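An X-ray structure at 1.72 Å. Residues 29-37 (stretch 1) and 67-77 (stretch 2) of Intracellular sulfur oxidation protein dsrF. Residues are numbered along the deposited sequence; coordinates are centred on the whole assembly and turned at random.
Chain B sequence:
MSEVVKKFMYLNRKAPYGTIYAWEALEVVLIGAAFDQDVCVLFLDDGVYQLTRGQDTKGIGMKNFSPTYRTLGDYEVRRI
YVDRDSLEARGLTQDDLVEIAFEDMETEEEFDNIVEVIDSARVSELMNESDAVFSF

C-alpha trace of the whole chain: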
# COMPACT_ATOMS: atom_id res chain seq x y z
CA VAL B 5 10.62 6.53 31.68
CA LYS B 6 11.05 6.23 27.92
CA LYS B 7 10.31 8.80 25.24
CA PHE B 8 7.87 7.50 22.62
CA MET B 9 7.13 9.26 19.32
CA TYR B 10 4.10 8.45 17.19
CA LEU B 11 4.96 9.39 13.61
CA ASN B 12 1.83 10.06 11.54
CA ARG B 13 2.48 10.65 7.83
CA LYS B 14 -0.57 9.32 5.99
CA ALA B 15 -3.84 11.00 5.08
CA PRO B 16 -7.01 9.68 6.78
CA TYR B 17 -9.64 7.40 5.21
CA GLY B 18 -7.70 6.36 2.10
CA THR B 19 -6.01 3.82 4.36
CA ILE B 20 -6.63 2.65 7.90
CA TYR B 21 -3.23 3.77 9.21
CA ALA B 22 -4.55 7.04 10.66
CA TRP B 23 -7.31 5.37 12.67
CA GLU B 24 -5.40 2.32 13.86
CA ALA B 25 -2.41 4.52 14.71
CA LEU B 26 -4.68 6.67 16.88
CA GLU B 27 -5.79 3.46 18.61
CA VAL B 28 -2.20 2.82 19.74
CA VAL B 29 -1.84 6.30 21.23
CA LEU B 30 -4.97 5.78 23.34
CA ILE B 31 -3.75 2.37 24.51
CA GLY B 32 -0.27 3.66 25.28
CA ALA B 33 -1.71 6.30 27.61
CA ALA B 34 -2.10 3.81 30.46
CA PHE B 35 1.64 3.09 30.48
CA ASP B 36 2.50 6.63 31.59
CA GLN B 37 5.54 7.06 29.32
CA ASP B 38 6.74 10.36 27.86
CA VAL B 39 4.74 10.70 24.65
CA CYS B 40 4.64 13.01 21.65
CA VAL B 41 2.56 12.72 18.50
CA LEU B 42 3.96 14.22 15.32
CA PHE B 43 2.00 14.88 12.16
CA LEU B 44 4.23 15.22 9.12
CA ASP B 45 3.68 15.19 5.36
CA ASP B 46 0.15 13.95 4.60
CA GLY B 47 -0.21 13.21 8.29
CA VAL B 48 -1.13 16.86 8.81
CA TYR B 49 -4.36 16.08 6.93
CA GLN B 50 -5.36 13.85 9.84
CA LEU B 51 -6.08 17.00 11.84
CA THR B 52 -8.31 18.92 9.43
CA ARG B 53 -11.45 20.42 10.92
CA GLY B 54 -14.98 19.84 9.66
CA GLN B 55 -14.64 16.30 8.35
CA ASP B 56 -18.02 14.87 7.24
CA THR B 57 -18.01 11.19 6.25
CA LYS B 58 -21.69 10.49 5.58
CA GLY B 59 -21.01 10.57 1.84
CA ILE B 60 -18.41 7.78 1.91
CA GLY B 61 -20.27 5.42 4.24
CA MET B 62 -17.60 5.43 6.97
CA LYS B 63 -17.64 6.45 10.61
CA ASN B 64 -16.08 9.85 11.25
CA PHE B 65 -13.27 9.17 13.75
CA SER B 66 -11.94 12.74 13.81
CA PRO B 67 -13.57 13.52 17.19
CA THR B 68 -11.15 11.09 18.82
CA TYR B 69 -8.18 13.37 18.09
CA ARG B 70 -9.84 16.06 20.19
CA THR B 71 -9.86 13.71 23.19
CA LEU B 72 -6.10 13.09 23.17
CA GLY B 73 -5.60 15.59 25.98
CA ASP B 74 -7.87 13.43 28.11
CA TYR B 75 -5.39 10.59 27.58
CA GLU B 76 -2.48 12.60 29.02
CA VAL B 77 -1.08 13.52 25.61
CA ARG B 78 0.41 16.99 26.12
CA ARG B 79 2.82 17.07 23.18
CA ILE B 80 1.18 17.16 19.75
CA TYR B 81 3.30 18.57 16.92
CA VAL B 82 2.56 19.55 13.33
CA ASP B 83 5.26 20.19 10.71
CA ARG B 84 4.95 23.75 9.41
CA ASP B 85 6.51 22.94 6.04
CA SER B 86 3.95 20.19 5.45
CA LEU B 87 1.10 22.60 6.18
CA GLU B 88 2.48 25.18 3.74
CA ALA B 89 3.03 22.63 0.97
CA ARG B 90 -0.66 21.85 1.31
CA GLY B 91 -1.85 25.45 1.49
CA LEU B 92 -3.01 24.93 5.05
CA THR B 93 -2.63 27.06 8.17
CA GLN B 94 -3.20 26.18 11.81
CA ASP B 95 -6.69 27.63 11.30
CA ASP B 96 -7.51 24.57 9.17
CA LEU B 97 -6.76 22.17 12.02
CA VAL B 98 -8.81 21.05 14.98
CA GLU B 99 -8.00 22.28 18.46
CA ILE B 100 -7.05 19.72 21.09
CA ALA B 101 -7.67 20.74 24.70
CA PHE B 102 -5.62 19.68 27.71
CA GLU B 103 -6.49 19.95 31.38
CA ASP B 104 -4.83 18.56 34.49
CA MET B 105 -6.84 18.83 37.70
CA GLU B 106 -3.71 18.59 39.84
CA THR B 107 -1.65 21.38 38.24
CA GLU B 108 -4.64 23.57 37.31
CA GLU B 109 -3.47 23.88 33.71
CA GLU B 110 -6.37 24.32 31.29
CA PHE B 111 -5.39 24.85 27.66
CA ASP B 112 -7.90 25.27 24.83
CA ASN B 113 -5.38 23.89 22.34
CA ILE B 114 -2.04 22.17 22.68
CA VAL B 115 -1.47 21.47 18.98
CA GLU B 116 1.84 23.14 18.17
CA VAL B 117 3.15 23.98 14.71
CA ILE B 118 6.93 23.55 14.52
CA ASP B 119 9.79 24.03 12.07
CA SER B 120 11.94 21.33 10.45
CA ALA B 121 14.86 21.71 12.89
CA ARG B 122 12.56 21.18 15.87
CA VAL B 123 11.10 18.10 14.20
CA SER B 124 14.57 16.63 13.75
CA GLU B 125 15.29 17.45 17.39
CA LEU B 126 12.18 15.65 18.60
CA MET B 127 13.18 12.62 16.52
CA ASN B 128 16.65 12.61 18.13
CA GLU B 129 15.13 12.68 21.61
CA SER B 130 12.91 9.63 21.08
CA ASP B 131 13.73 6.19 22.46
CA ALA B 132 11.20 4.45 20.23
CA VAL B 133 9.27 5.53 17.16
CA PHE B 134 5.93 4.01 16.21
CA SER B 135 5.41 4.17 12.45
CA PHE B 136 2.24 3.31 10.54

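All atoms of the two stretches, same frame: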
# COMPACT_ATOMS: atom_id res chain seq x y z
N VAL B 29 -2.10 5.17 20.33
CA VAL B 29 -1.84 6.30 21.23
C VAL B 29 -2.74 6.21 22.45
O VAL B 29 -2.29 6.42 23.58
CB VAL B 29 -2.09 7.65 20.52
CG1 VAL B 29 -1.91 8.80 21.51
CG2 VAL B 29 -1.12 7.80 19.36
N LEU B 30 -4.02 5.88 22.24
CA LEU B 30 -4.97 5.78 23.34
C LEU B 30 -4.57 4.65 24.29
O LEU B 30 -4.62 4.81 25.51
CB LEU B 30 -6.39 5.54 22.81
CG LEU B 30 -6.94 6.58 21.83
CD1 LEU B 30 -8.37 6.21 21.44
CD2 LEU B 30 -6.90 7.96 22.46
N ILE B 31 -4.17 3.52 23.72
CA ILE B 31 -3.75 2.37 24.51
C ILE B 31 -2.47 2.68 25.29
O ILE B 31 -2.35 2.33 26.47
CB ILE B 31 -3.50 1.15 23.60
CG1 ILE B 31 -4.82 0.63 23.04
CG2 ILE B 31 -2.76 0.05 24.36
CD1 ILE B 31 -5.76 0.05 24.08
N GLY B 32 -1.53 3.34 24.64
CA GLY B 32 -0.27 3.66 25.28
C GLY B 32 -0.38 4.62 26.45
O GLY B 32 0.53 4.71 27.28
N ALA B 33 -1.50 5.34 26.53
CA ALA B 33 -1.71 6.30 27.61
C ALA B 33 -1.57 5.69 29.00
O ALA B 33 -0.97 6.29 29.89
CB ALA B 33 -3.08 6.95 27.46
N ALA B 34 -2.13 4.49 29.17
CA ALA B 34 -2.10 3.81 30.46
C ALA B 34 -0.71 3.38 30.95
O ALA B 34 -0.57 2.96 32.09
CB ALA B 34 -3.02 2.59 30.42
N PHE B 35 0.29 3.49 30.09
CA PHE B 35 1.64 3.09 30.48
C PHE B 35 2.46 4.24 31.04
O PHE B 35 3.60 4.05 31.45
CB PHE B 35 2.37 2.46 29.28
CG PHE B 35 1.78 1.16 28.83
CD1 PHE B 35 0.60 1.13 28.08
CD2 PHE B 35 2.38 -0.05 29.18
CE1 PHE B 35 0.04 -0.08 27.68
CE2 PHE B 35 1.82 -1.27 28.78
CZ PHE B 35 0.65 -1.28 28.03
N ASP B 36 1.86 5.43 31.08
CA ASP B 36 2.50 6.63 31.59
C ASP B 36 3.95 6.86 31.16
O ASP B 36 4.84 7.06 31.99
CB ASP B 36 2.41 6.67 33.13
CG ASP B 36 3.01 5.44 33.78
OD1 ASP B 36 2.38 4.36 33.73
OD2 ASP B 36 4.11 5.54 34.36
N GLN B 37 4.20 6.82 29.85
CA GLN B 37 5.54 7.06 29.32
C GLN B 37 5.53 8.50 28.83
O GLN B 37 4.49 9.15 28.87
CB GLN B 37 5.84 6.11 28.16
CG GLN B 37 5.82 4.63 28.53
CD GLN B 37 6.82 4.29 29.61
OE1 GLN B 37 8.02 4.44 29.43
NE2 GLN B 37 6.32 3.82 30.75
N PRO B 67 -13.35 13.07 15.81
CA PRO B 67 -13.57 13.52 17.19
C PRO B 67 -12.57 12.95 18.20
O PRO B 67 -12.23 13.59 19.19
CB PRO B 67 -15.00 13.08 17.47
CG PRO B 67 -15.65 13.21 16.13
CD PRO B 67 -14.61 12.60 15.21
N THR B 68 -12.10 11.73 17.93
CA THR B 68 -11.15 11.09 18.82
C THR B 68 -9.87 11.91 19.01
O THR B 68 -9.32 11.95 20.12
CB THR B 68 -10.79 9.69 18.32
OG1 THR B 68 -11.99 8.90 18.24
CG2 THR B 68 -9.81 9.01 19.27
N TYR B 69 -9.39 12.56 17.96
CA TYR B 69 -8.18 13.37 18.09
C TYR B 69 -8.37 14.45 19.15
O TYR B 69 -7.44 14.79 19.87
CB TYR B 69 -7.81 14.06 16.78
CG TYR B 69 -7.34 13.13 15.68
CD1 TYR B 69 -8.21 12.68 14.70
CD2 TYR B 69 -6.02 12.69 15.63
CE1 TYR B 69 -7.79 11.82 13.69
CE2 TYR B 69 -5.58 11.83 14.63
CZ TYR B 69 -6.47 11.40 13.66
OH TYR B 69 -6.05 10.54 12.68
N ARG B 70 -9.58 15.00 19.23
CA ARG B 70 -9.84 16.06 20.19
C ARG B 70 -9.88 15.59 21.64
O ARG B 70 -9.94 16.40 22.56
CB ARG B 70 -11.13 16.80 19.84
CG ARG B 70 -11.03 17.56 18.52
CD ARG B 70 -12.15 18.58 18.36
NE ARG B 70 -13.45 17.96 18.15
CZ ARG B 70 -13.81 17.34 17.03
NH1 ARG B 70 -12.95 17.24 16.03
NH2 ARG B 70 -15.02 16.81 16.93
N THR B 71 -9.83 14.27 21.84
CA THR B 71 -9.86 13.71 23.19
C THR B 71 -8.46 13.34 23.69
O THR B 71 -8.30 12.96 24.85
CB THR B 71 -10.72 12.44 23.25
OG1 THR B 71 -10.05 11.37 22.57
CG2 THR B 71 -12.07 12.68 22.61
N LEU B 72 -7.47 13.44 22.81
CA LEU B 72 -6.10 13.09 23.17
C LEU B 72 -5.60 13.71 24.47
O LEU B 72 -4.85 13.08 25.21
CB LEU B 72 -5.14 13.44 22.03
CG LEU B 72 -5.22 12.53 20.80
CD1 LEU B 72 -4.26 13.02 19.73
CD2 LEU B 72 -4.88 11.10 21.20
N GLY B 73 -6.02 14.94 24.75
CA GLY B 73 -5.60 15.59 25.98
C GLY B 73 -6.11 14.82 27.18
O GLY B 73 -5.47 14.78 28.23
N ASP B 74 -7.28 14.21 27.03
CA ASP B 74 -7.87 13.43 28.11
C ASP B 74 -7.06 12.18 28.39
O ASP B 74 -7.17 11.58 29.46
CB ASP B 74 -9.32 13.05 27.76
CG ASP B 74 -10.22 14.26 27.63
OD1 ASP B 74 -10.28 15.07 28.58
OD2 ASP B 74 -10.88 14.41 26.58
N TYR B 75 -6.23 11.77 27.42
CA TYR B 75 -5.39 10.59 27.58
C TYR B 75 -3.95 10.98 27.91
O TYR B 75 -3.01 10.27 27.54
CB TYR B 75 -5.41 9.74 26.31
CG TYR B 75 -6.70 9.00 26.09
CD1 TYR B 75 -7.83 9.66 25.60
CD2 TYR B 75 -6.81 7.64 26.37
CE1 TYR B 75 -9.04 8.98 25.41
CE2 TYR B 75 -8.00 6.95 26.19
CZ TYR B 75 -9.11 7.63 25.71
OH TYR B 75 -10.29 6.95 25.53
N GLU B 76 -3.79 12.10 28.60
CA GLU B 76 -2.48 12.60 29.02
C GLU B 76 -1.52 13.03 27.93
O GLU B 76 -0.35 13.31 28.21
CB GLU B 76 -1.78 11.57 29.92
CG GLU B 76 -2.03 11.75 31.40
CD GLU B 76 -1.08 10.95 32.27
OE1 GLU B 76 -1.12 11.10 33.51
OE2 GLU B 76 -0.28 10.16 31.71
N VAL B 77 -1.97 13.09 26.68
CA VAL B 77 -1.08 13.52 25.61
C VAL B 77 -1.00 15.05 25.64
O VAL B 77 -1.98 15.74 25.35
CB VAL B 77 -1.58 13.07 24.24
CG1 VAL B 77 -0.53 13.39 23.19
CG2 VAL B 77 -1.87 11.57 24.26

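The two stretches meet through a small, almost wholly apolar contact, in which one side of a helical segment packs against a 3-10 turn and residues that flank it, with no hydrogen bond crossing between them. About 376 Å² of surface is buried, both sides summed, and the backbones come closest at Ala 33 and Tyr 75, whose CA atoms lie 5.7 Å apart. Val 29, Leu 30 and Ala 33 supply most of the surface from stretch 1, whereas the CB atoms of Ile 31 and Ala 34 point away.

Leu 30 (chi1 m, chi2 t) is covered most. Its CB points sideways, but the branched end reaches three partners: Leu 30 CD1 lies 3.8 Å from CG2 of Thr 68, and Leu 30 CD2 lies 3.9 Å from CD2 of Leu 72. Leu 30 CD2 also sits over one face of the Tyr 75 ring, 3.6 Å from its centroid and 7° off the normal, a CH-pi contact in which the methyl carbon lies almost directly above the centre of the ring. Near the plane of that ring, at its edge, lies CB of Ala 33. The contact here is close: Ala 33 CB is 3.8 Å from Tyr 75 CB and 3.3 Å from Tyr 75 O. Deeper in, CG1 of Val 29 touches CD2 of Leu 72 at 3.8 Å and CG2 of Val 77 at 3.9 Å, joining buried aliphatic groups by van der Waals packing.

Several hydrogen bonds form within each stretch. Leu 72 O accepts from both Tyr 75 N (2.9 Å) and Val 77 N (3.2 Å), closing the turn; the CB of Tyr 75 points toward stretch 1, while those of Leu 72 and Val 77 point sideways, though their methyls still make contact. Thr 71 OG1 donates to Thr 68 O (2.6 Å), and Gln 37 NE2 to Phe 35 O (2.8 Å). At the exposed margin, Glu 76 OE2 remains 4.3 Å from Ala 33 O.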